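Long-range contact in transcriptional repressor (PDB 3KV1), which probably represses transcription as a SorC-family regulator, binding DNA and, through its putative sugar-binding domain, a sugar: residues G56-V61 with R147-A152. Residues are numbered along the deposited sequence; the frame is centred on the assembly and turned at random.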
loop_
_atom_site.group_PDB
_atom_site.type_symbol
_atom_site.label_atom_id
_atom_site.label_comp_id
_atom_site.label_asym_id
_atom_site.label_seq_id
_atom_site.Cartn_x
_atom_site.Cartn_y
_atom_site.Cartn_z
ATOM N N GLY A 56 -19.205 -8.188 -1.884
ATOM C CA GLY A 56 -18.772 -8.284 -3.268
ATOM C C GLY A 56 -18.720 -6.965 -4.039
ATOM O O GLY A 56 -18.250 -6.922 -5.181
HETATM N N MSE A 57 -19.234 -5.886 -3.445
HETATM C CA MSE A 57 -19.151 -4.564 -4.066
HETATM C C MSE A 57 -17.887 -3.879 -3.576
HETATM O O MSE A 57 -17.247 -4.321 -2.605
HETATM C CB MSE A 57 -20.376 -3.712 -3.728
HETATM C CG MSE A 57 -21.661 -4.358 -4.228
HETATM SE SE MSE A 57 -23.164 -3.128 -4.040
HETATM C CE MSE A 57 -24.500 -4.188 -4.966
ATOM N N ALA A 58 -17.546 -2.815 -4.264
ATOM C CA ALA A 58 -16.311 -2.087 -4.015
ATOM C C ALA A 58 -16.569 -0.598 -3.905
ATOM O O ALA A 58 -17.523 -0.068 -4.500
ATOM C CB ALA A 58 -15.347 -2.345 -5.146
ATOM N N VAL A 59 -15.678 0.072 -3.180
ATOM C CA VAL A 59 -15.711 1.540 -3.024
ATOM C C VAL A 59 -14.354 2.109 -3.464
ATOM O O VAL A 59 -13.291 1.627 -2.986
ATOM C CB VAL A 59 -15.966 1.957 -1.524
ATOM C CG1 VAL A 59 -16.131 3.472 -1.429
ATOM C CG2 VAL A 59 -17.198 1.205 -0.932
ATOM N N ALA A 60 -14.358 3.071 -4.403
ATOM C CA ALA A 60 -13.151 3.806 -4.780
ATOM C C ALA A 60 -13.007 4.912 -3.757
ATOM O O ALA A 60 -13.903 5.741 -3.685
ATOM C CB ALA A 60 -13.311 4.430 -6.158
ATOM N N VAL A 61 -11.865 4.984 -3.065
ATOM C CA VAL A 61 -11.750 5.832 -1.879
ATOM C C VAL A 61 -10.706 6.938 -2.109
ATOM O O VAL A 61 -9.584 6.657 -2.530
ATOM C CB VAL A 61 -11.341 4.961 -0.675
ATOM C CG1 VAL A 61 -11.052 5.826 0.574
ATOM C CG2 VAL A 61 -12.442 3.887 -0.354
ATOM N N ARG A 147 -12.163 2.060 -11.021
ATOM C CA ARG A 147 -13.026 2.658 -12.046
ATOM C C ARG A 147 -14.320 1.870 -12.116
ATOM O O ARG A 147 -15.392 2.406 -12.429
ATOM C CB ARG A 147 -12.275 2.532 -13.384
ATOM C CG ARG A 147 -12.743 3.344 -14.539
ATOM C CD ARG A 147 -11.686 3.247 -15.664
ATOM N NE ARG A 147 -10.485 4.027 -15.340
ATOM C CZ ARG A 147 -9.237 3.553 -15.392
ATOM N NH1 ARG A 147 -9.022 2.286 -15.731
ATOM N NH2 ARG A 147 -8.205 4.346 -15.106
ATOM N N LYS A 148 -14.206 0.583 -11.809
ATOM C CA LYS A 148 -15.316 -0.341 -11.898
ATOM C C LYS A 148 -16.066 -0.476 -10.566
ATOM O O LYS A 148 -16.876 -1.379 -10.395
ATOM C CB LYS A 148 -14.773 -1.724 -12.363
ATOM C CG LYS A 148 -15.817 -2.821 -12.489
ATOM C CD LYS A 148 -15.208 -4.210 -12.759
ATOM C CE LYS A 148 -16.269 -5.335 -12.643
ATOM N NZ LYS A 148 -17.187 -5.418 -13.868
ATOM N N ALA A 149 -15.801 0.408 -9.593
ATOM C CA ALA A 149 -16.478 0.306 -8.307
ATOM C C ALA A 149 -17.925 0.789 -8.390
ATOM O O ALA A 149 -18.258 1.685 -9.162
ATOM C CB ALA A 149 -15.727 1.155 -7.243
ATOM N N GLU A 150 -18.757 0.219 -7.533
ATOM C CA GLU A 150 -20.140 0.648 -7.376
ATOM C C GLU A 150 -20.251 2.030 -6.692
ATOM O O GLU A 150 -21.178 2.759 -6.952
ATOM C CB GLU A 150 -20.896 -0.383 -6.504
ATOM C CG GLU A 150 -21.208 -1.758 -7.204
ATOM C CD GLU A 150 -20.092 -2.788 -7.080
ATOM O OE1 GLU A 150 -20.360 -3.979 -7.360
ATOM O OE2 GLU A 150 -18.958 -2.441 -6.672
ATOM N N PHE A 151 -19.336 2.328 -5.768
ATOM C CA PHE A 151 -19.344 3.584 -5.006
ATOM C C PHE A 151 -18.011 4.286 -5.113
ATOM O O PHE A 151 -16.998 3.629 -5.335
ATOM C CB PHE A 151 -19.533 3.315 -3.504
ATOM C CG PHE A 151 -20.806 2.576 -3.178
ATOM C CD1 PHE A 151 -20.849 1.166 -3.259
ATOM C CD2 PHE A 151 -21.933 3.282 -2.762
ATOM C CE1 PHE A 151 -22.016 0.479 -2.971
ATOM C CE2 PHE A 151 -23.124 2.591 -2.467
ATOM C CZ PHE A 151 -23.145 1.186 -2.568
ATOM N N ALA A 152 -18.013 5.611 -4.865
ATOM C CA ALA A 152 -16.767 6.327 -4.591
ATOM C C ALA A 152 -17.010 7.134 -3.334
ATOM O O ALA A 152 -18.128 7.618 -3.111
ATOM C CB ALA A 152 -16.364 7.258 -5.784
#
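The carbonyl O of Phe151 is gripped twice by the 56-61 segment. Ala60 N donates to Phe151 O at 2.9 Å, nearly straight at 167°, from above the carbonyl plane. The CA-H of Val59 adds a weaker C-H...O contact. One step earlier, Phe151 N reaches Ala58 O over 3.3 Å, within the plane of that carbonyl. The same Ala58 O lies at the edge of the Phe151 ring, in its plane. The side chain of Glu150, just before strand 151-158, takes the N-H of Ala58 at the start of strand 58-61. Its chain bends at chi2 (87°), which brings the carboxylate back to the other backbone. Glu150 OE2 accepts from Ala58 N at 2.8 Å, and the N-H meets it from above the carboxylate plane. Glu150 OE1 lies 3.4 Å from CG of Met57, whose side chain crosses Glu150 at about a right angle. The two backbone bonds belong to the parallel pairing of 58-61 with 151-158, bridged at Val59-Phe151 and Ala60-Ala152, in the Rossmann-like sheet of the putative sugar-binding domain. Strand 83-86 lies along the other edge of 58-61, and helix 137-147 leads into the second segment. On one face, CG1 of Val59 packs 4.0 Å from CB of Phe151. The extended selenomethionine Met57 sets SE at the edge of the Phe151 ring, 3.9 Å from CE1, a Met-aromatic contact. Tyr48 and Asn52 of helix 34-52 also touch this ring. On the other face, CB of Ala60 meets CB of Ala152 at 4.2 Å, and Ile221 packs on both. From the loop, Ala149 CB comes up to Ala60 CB at 4.2 Å.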